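Local coordinates for putative cell filamentation protein (Bartonella quintana, PDB 4N67) that binds ADP through its Fic domain and probably transfers AMP from ATP to host-cell proteins as a translocated effector, at residues A[19-27]-A[69-77]; A[77-85]-A[107-115]. The protein carries 2 engineered substitutions. One frame throughout, in Å; residues are numbered along the deposited sequence.

Contact 1. Residues A[19-27]-A[69-77]; sequences ATLKNKHGI and LFHKTFEWA. Engineered in segment 69-77: K72 (natural residue Asn).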
# COMPACT_ATOMS: atom_id res chain seq x y z
N ALA A 19 4.53 22.09 -8.11
CA ALA A 19 3.72 21.05 -7.48
C ALA A 19 3.99 19.69 -8.13
O ALA A 19 3.23 18.76 -7.94
CB ALA A 19 2.24 21.39 -7.60
N THR A 20 5.07 19.60 -8.90
CA THR A 20 5.45 18.34 -9.53
C THR A 20 6.53 17.62 -8.71
O THR A 20 7.60 18.17 -8.46
CB THR A 20 5.98 18.58 -10.95
OG1 THR A 20 4.96 19.25 -11.72
CG2 THR A 20 6.31 17.28 -11.64
N LEU A 21 6.22 16.41 -8.31
CA LEU A 21 7.15 15.55 -7.60
C LEU A 21 8.35 15.26 -8.49
O LEU A 21 8.17 14.92 -9.67
CB LEU A 21 6.51 14.24 -7.20
CG LEU A 21 5.41 14.32 -6.12
CD1 LEU A 21 4.58 13.05 -6.02
CD2 LEU A 21 6.06 14.64 -4.80
N LYS A 22 9.54 15.35 -7.91
CA LYS A 22 10.74 14.93 -8.60
C LYS A 22 10.55 13.49 -9.09
O LYS A 22 10.11 12.61 -8.35
CB LYS A 22 11.94 14.99 -7.65
CG LYS A 22 12.36 16.39 -7.24
CD LYS A 22 13.50 16.41 -6.24
CE LYS A 22 13.79 17.84 -5.79
NZ LYS A 22 14.88 17.83 -4.79
N ASN A 23 10.94 13.24 -10.33
CA ASN A 23 10.71 11.93 -10.94
C ASN A 23 11.79 11.63 -11.95
O ASN A 23 12.55 12.51 -12.35
CB ASN A 23 9.32 11.86 -11.59
CG ASN A 23 9.19 12.80 -12.77
OD1 ASN A 23 9.51 12.46 -13.91
ND2 ASN A 23 8.78 14.05 -12.51
N LYS A 24 11.83 10.37 -12.39
CA LYS A 24 12.86 9.90 -13.30
C LYS A 24 12.44 9.92 -14.76
O LYS A 24 13.24 9.59 -15.63
CB LYS A 24 13.27 8.49 -12.88
CG LYS A 24 13.96 8.50 -11.52
CD LYS A 24 14.12 7.13 -10.88
CE LYS A 24 14.88 6.14 -11.74
NZ LYS A 24 15.35 5.00 -10.90
N HIS A 25 11.21 10.36 -15.03
CA HIS A 25 10.65 10.29 -16.37
C HIS A 25 10.93 11.49 -17.25
O HIS A 25 10.61 11.46 -18.44
CB HIS A 25 9.13 10.13 -16.29
CG HIS A 25 8.69 8.84 -15.73
ND1 HIS A 25 9.02 7.64 -16.30
CD2 HIS A 25 7.98 8.55 -14.62
CE1 HIS A 25 8.48 6.66 -15.60
NE2 HIS A 25 7.84 7.20 -14.57
N GLY A 26 11.51 12.56 -16.70
CA GLY A 26 11.75 13.79 -17.44
C GLY A 26 10.52 14.67 -17.59
O GLY A 26 10.46 15.50 -18.47
N ILE A 27 9.56 14.49 -16.67
CA ILE A 27 8.26 15.15 -16.76
C ILE A 27 8.18 16.29 -15.73
O ILE A 27 8.55 16.10 -14.57
CB ILE A 27 7.13 14.14 -16.52
CG1 ILE A 27 7.14 13.06 -17.63
CG2 ILE A 27 5.79 14.87 -16.42
CD1 ILE A 27 6.16 11.94 -17.40
N LEU A 69 7.03 -1.40 -8.00
CA LEU A 69 6.02 -0.58 -8.67
C LEU A 69 6.53 0.80 -9.05
O LEU A 69 6.12 1.33 -10.09
CB LEU A 69 4.73 -0.43 -7.81
CG LEU A 69 4.00 -1.73 -7.49
CD1 LEU A 69 2.78 -1.45 -6.62
CD2 LEU A 69 3.60 -2.53 -8.72
N PHE A 70 7.43 1.38 -8.26
CA PHE A 70 7.76 2.78 -8.39
C PHE A 70 9.19 3.12 -8.74
O PHE A 70 9.49 4.30 -8.97
CB PHE A 70 7.35 3.57 -7.14
CG PHE A 70 5.88 3.69 -6.96
CD1 PHE A 70 5.21 4.69 -7.61
CD2 PHE A 70 5.16 2.79 -6.19
CE1 PHE A 70 3.83 4.82 -7.49
CE2 PHE A 70 3.78 2.91 -6.08
CZ PHE A 70 3.12 3.91 -6.75
N HIS A 71 10.10 2.16 -8.81
CA HIS A 71 11.50 2.53 -9.00
C HIS A 71 11.82 3.22 -10.31
O HIS A 71 12.79 3.96 -10.37
CB HIS A 71 12.47 1.40 -8.74
CG HIS A 71 12.60 0.45 -9.86
ND1 HIS A 71 11.72 -0.58 -10.10
CD2 HIS A 71 13.57 0.35 -10.80
CE1 HIS A 71 12.13 -1.26 -11.16
NE2 HIS A 71 13.25 -0.71 -11.59
N LYS A 72 11.03 2.99 -11.35
CA LYS A 72 11.28 3.71 -12.61
C LYS A 72 10.72 5.14 -12.56
O LYS A 72 11.05 5.95 -13.42
CB LYS A 72 10.73 2.95 -13.81
CG LYS A 72 11.45 1.62 -13.94
CD LYS A 72 10.97 0.75 -15.07
CE LYS A 72 11.37 -0.71 -14.83
NZ LYS A 72 10.48 -1.72 -15.48
N THR A 73 9.92 5.45 -11.55
CA THR A 73 9.30 6.77 -11.41
C THR A 73 9.99 7.62 -10.36
O THR A 73 10.28 8.79 -10.60
CB THR A 73 7.79 6.60 -11.06
OG1 THR A 73 7.15 5.88 -12.14
CG2 THR A 73 7.11 7.94 -10.78
N PHE A 74 10.22 7.08 -9.16
CA PHE A 74 10.77 7.84 -8.05
C PHE A 74 12.09 7.26 -7.55
O PHE A 74 12.20 6.05 -7.35
CB PHE A 74 9.78 7.85 -6.87
CG PHE A 74 8.48 8.51 -7.16
CD1 PHE A 74 8.45 9.82 -7.64
CD2 PHE A 74 7.27 7.85 -6.97
CE1 PHE A 74 7.24 10.46 -7.88
CE2 PHE A 74 6.05 8.49 -7.22
CZ PHE A 74 6.06 9.80 -7.67
N GLU A 75 13.06 8.16 -7.30
CA GLU A 75 14.37 7.77 -6.72
C GLU A 75 14.22 7.09 -5.36
O GLU A 75 15.00 6.18 -5.02
CB GLU A 75 15.32 8.95 -6.59
CG GLU A 75 15.83 9.49 -7.92
CD GLU A 75 16.76 10.67 -7.74
OE1 GLU A 75 17.61 10.62 -6.83
OE2 GLU A 75 16.66 11.63 -8.51
N TRP A 76 13.19 7.52 -4.62
CA TRP A 76 12.93 7.01 -3.27
C TRP A 76 12.00 5.82 -3.24
O TRP A 76 11.52 5.44 -2.16
CB TRP A 76 12.38 8.14 -2.35
CG TRP A 76 11.29 8.93 -2.99
CD1 TRP A 76 11.42 10.10 -3.72
CD2 TRP A 76 9.89 8.63 -3.00
NE1 TRP A 76 10.20 10.51 -4.17
CE2 TRP A 76 9.24 9.65 -3.72
CE3 TRP A 76 9.10 7.64 -2.40
CZ2 TRP A 76 7.86 9.66 -3.91
CZ3 TRP A 76 7.74 7.66 -2.60
CH2 TRP A 76 7.15 8.66 -3.37
N ALA A 77 11.75 5.16 -4.37
CA ALA A 77 10.89 3.97 -4.34
C ALA A 77 11.47 2.97 -3.33
O ALA A 77 12.66 2.72 -3.30
CB ALA A 77 10.80 3.30 -5.71
O HOH W 1 9.70 12.96 -5.56
O HOH W 2 12.45 10.92 -7.93

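Contact 2. Residues A[77-85]-A[107-115]; sequences AGVTRDQPF and FAVGSQIQR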
# COMPACT_ATOMS: atom_id res chain seq x y z
N ALA A 77 11.75 5.16 -4.37
CA ALA A 77 10.89 3.97 -4.34
C ALA A 77 11.47 2.97 -3.33
O ALA A 77 12.66 2.72 -3.30
CB ALA A 77 10.80 3.30 -5.71
N GLY A 78 10.56 2.39 -2.54
CA GLY A 78 10.93 1.42 -1.51
C GLY A 78 11.35 2.02 -0.19
O GLY A 78 11.61 1.28 0.74
N VAL A 79 11.45 3.34 -0.12
CA VAL A 79 11.93 4.02 1.10
C VAL A 79 10.73 4.64 1.81
O VAL A 79 9.92 5.35 1.19
CB VAL A 79 12.97 5.11 0.75
CG1 VAL A 79 13.53 5.74 2.03
CG2 VAL A 79 14.08 4.54 -0.10
N THR A 80 10.62 4.38 3.11
CA THR A 80 9.49 4.91 3.87
C THR A 80 9.74 6.37 4.25
O THR A 80 10.89 6.82 4.33
CB THR A 80 9.16 4.03 5.10
OG1 THR A 80 10.34 3.83 5.88
CG2 THR A 80 8.57 2.70 4.66
N ARG A 81 8.67 7.11 4.49
CA ARG A 81 8.71 8.56 4.59
C ARG A 81 9.20 9.09 5.92
O ARG A 81 9.41 10.30 6.04
CB ARG A 81 7.33 9.15 4.24
CG ARG A 81 6.21 8.75 5.21
CD ARG A 81 4.85 9.31 4.83
NE ARG A 81 3.82 8.62 5.60
CZ ARG A 81 3.52 8.85 6.87
NH1 ARG A 81 2.64 8.08 7.46
NH2 ARG A 81 4.03 9.91 7.51
N ASP A 82 9.41 8.19 6.86
CA ASP A 82 10.04 8.54 8.13
C ASP A 82 11.54 8.69 7.96
O ASP A 82 12.18 9.36 8.78
CB ASP A 82 9.71 7.51 9.20
CG ASP A 82 10.12 6.10 8.82
OD1 ASP A 82 9.96 5.67 7.65
OD2 ASP A 82 10.57 5.38 9.70
N GLN A 83 12.09 8.08 6.91
CA GLN A 83 13.54 7.96 6.72
C GLN A 83 14.03 9.07 5.82
O GLN A 83 13.44 9.31 4.78
CB GLN A 83 13.88 6.60 6.10
CG GLN A 83 13.52 5.45 7.02
CD GLN A 83 13.95 4.10 6.48
OE1 GLN A 83 14.72 4.01 5.52
NE2 GLN A 83 13.47 3.03 7.10
N PRO A 84 15.12 9.74 6.19
CA PRO A 84 15.66 10.75 5.27
C PRO A 84 16.13 10.09 3.99
O PRO A 84 16.70 8.98 4.04
CB PRO A 84 16.85 11.33 6.04
CG PRO A 84 16.57 11.01 7.47
CD PRO A 84 15.90 9.68 7.44
N PHE A 85 15.83 10.72 2.86
CA PHE A 85 16.24 10.18 1.55
C PHE A 85 16.97 11.28 0.81
O PHE A 85 16.42 12.35 0.63
CB PHE A 85 15.06 9.73 0.69
CG PHE A 85 15.50 9.32 -0.68
CD1 PHE A 85 16.13 8.08 -0.87
CD2 PHE A 85 15.45 10.20 -1.76
CE1 PHE A 85 16.62 7.70 -2.10
CE2 PHE A 85 15.95 9.80 -2.98
CZ PHE A 85 16.55 8.57 -3.16
N PHE A 107 -2.43 9.92 9.46
CA PHE A 107 -1.71 8.65 9.36
C PHE A 107 -0.67 8.56 10.48
O PHE A 107 -0.44 9.52 11.23
CB PHE A 107 -1.02 8.56 7.99
CG PHE A 107 -1.99 8.57 6.82
CD1 PHE A 107 -2.90 7.54 6.66
CD2 PHE A 107 -1.98 9.58 5.88
CE1 PHE A 107 -3.79 7.52 5.60
CE2 PHE A 107 -2.85 9.56 4.81
CZ PHE A 107 -3.76 8.53 4.67
N ALA A 108 -0.01 7.41 10.56
CA ALA A 108 1.10 7.20 11.50
C ALA A 108 2.13 8.31 11.33
O ALA A 108 2.45 8.73 10.22
CB ALA A 108 1.74 5.83 11.23
N VAL A 109 2.63 8.78 12.48
CA VAL A 109 3.64 9.83 12.50
C VAL A 109 5.00 9.28 12.89
O VAL A 109 5.12 8.60 13.90
CB VAL A 109 3.24 10.90 13.52
CG1 VAL A 109 4.24 12.01 13.55
CG2 VAL A 109 1.85 11.42 13.20
N GLY A 110 5.99 9.58 12.05
CA GLY A 110 7.42 9.28 12.32
C GLY A 110 7.64 7.82 12.62
O GLY A 110 7.31 6.97 11.81
N SER A 111 8.21 7.53 13.78
CA SER A 111 8.51 6.12 14.17
C SER A 111 7.28 5.22 14.42
O SER A 111 7.39 3.98 14.52
CB SER A 111 9.46 6.10 15.35
OG SER A 111 8.83 6.55 16.53
N GLN A 112 6.07 5.81 14.52
CA GLN A 112 4.86 5.00 14.52
C GLN A 112 4.79 4.11 13.27
O GLN A 112 4.17 3.05 13.29
CB GLN A 112 3.61 5.87 14.55
CG GLN A 112 3.46 6.55 15.88
CD GLN A 112 2.27 7.47 15.94
OE1 GLN A 112 1.60 7.74 14.93
NE2 GLN A 112 1.99 7.98 17.15
N ILE A 113 5.36 4.58 12.17
CA ILE A 113 5.29 3.83 10.91
C ILE A 113 5.99 2.51 11.13
O ILE A 113 5.43 1.47 10.83
CB ILE A 113 5.94 4.59 9.74
CG1 ILE A 113 5.16 5.89 9.42
CG2 ILE A 113 6.07 3.70 8.52
CD1 ILE A 113 5.87 6.77 8.40
N GLN A 114 7.21 2.55 11.65
CA GLN A 114 7.96 1.29 11.87
C GLN A 114 7.29 0.41 12.92
O GLN A 114 7.21 -0.83 12.75
CB GLN A 114 9.39 1.59 12.31
CG GLN A 114 10.25 2.33 11.29
CD GLN A 114 10.18 1.75 9.88
OE1 GLN A 114 10.21 0.53 9.67
NE2 GLN A 114 10.10 2.64 8.91
N ARG A 115 6.81 1.03 13.99
CA ARG A 115 6.17 0.29 15.08
C ARG A 115 4.90 -0.42 14.60
O ARG A 115 4.65 -1.57 14.95
CB ARG A 115 5.86 1.21 16.29
CG ARG A 115 7.06 1.53 17.18
CD ARG A 115 6.70 2.45 18.36
NE ARG A 115 7.05 3.84 18.04
CZ ARG A 115 6.26 4.90 18.11
NH1 ARG A 115 6.74 6.08 17.73
NH2 ARG A 115 5.02 4.82 18.54

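Contact 1. Residues A[19-27]-A[69-77]
K22 O meets the edge of the F74 ring in its plane, 3.3 Å from CD1, while both faces are taken within 69-77: W76 CZ2 lies over one, offset to the rim, and T73 CG2 sits over the centre of the other. An aromatic suits this place, since the polarised C-H bonds of its rim can face a carbonyl while the faces pack on carbon. L21 CB comes obliquely to the ring, and its CD1 lies near CZ. The contact joins the loop before helix 30-48 to the turns after helix 59-70 in this Fic domain, and an Asx turn shapes the first partner: N23 OD1 accepts from H25 N, and its ND2 holds L21 O and I27 O, both within 2° of the amide plane, which fixes the rotation of the amide.

H25 has K72 O over one ring face and T73 OG1 at its edge, 2.9 Å from NE2; either may donate. K24 N gives T73 O a 2.8 Å bond. Two waters extend the seam, both donating to K22 O, one weakly; they accept from W76 NE1 and E75 N. The engineered K72 turns its amine to E44. K24, long enough to cross the turn, in one of its two modelled conformers bends at chi3 (57°) and brings NZ 2.8 Å from H71 O, nearly in line with that carbonyl.

Contact 2. Residues A[77-85]-A[107-115]
R81 lays its guanidinium beneath the methyl end of I113, whose CD1 stands 3.5 Å above the plane and over its centre, while A108 O comes to the group's edge. This is the packed half of a contact in the Fic domain between a type I turn, T80 to Q83, and the start of helix 112-126, which a type II' turn from V109 to Q112 leads into. R81 NH1 reaches A108 O at 2.8 Å, in the carbonyl plane on a lone pair, and NH2 adds a weak bond to the same oxygen. NE turns to H153 O and NH2 also to M95 O, so a buried charge is spread over several backbone carbonyls; only arginine, with its five N-H bonds in one plane, can serve so many at once. I113 suits the place because the ethyl arm of isoleucine ends in a methyl, CD1, that lies over the guanidinium plane and also meets D82 CB.

Toward the surface the packing gives way to polar tips. Q83 and Q114, both partly exposed, merely approach there, their amide planes 42° apart. D82 CG stands between its own backbone N and carbonyl carbon (chi1 57°), a placing that lets OD1 accept a hydrogen bond from T80 OG1, 2.6 Å away, while OD2 faces the helix. R63 ties the two sides together, bonding to both T80 OG1 and Q114 OE1. Q114, bent at chi2, folds its amide back, its plane 20° from that of the carboxylate, and NE2 donates to D82 OD2 at 2.9 Å.

The two contacts follow one another along the chain and share A77, where the first ends and the second begins; their centres are 18 Å apart. They also touch directly, for the F85 ring of contact 2 packs on the 69-77 segment of contact 1, with F85 CZ 3.4 Å from E75 O and F85 CG 3.7 Å from W76 CB. Contact 2 reaches the nucleotide site itself, whereas contact 1 lies farther off. In contact 2, F107 belongs to the ADP pocket, its side chain about 4 Å from the ligand and about 11 Å from the magnesium ion. In contact 1, the F74 side chain stays about 8 Å from ADP and about 9 Å from the magnesium ion.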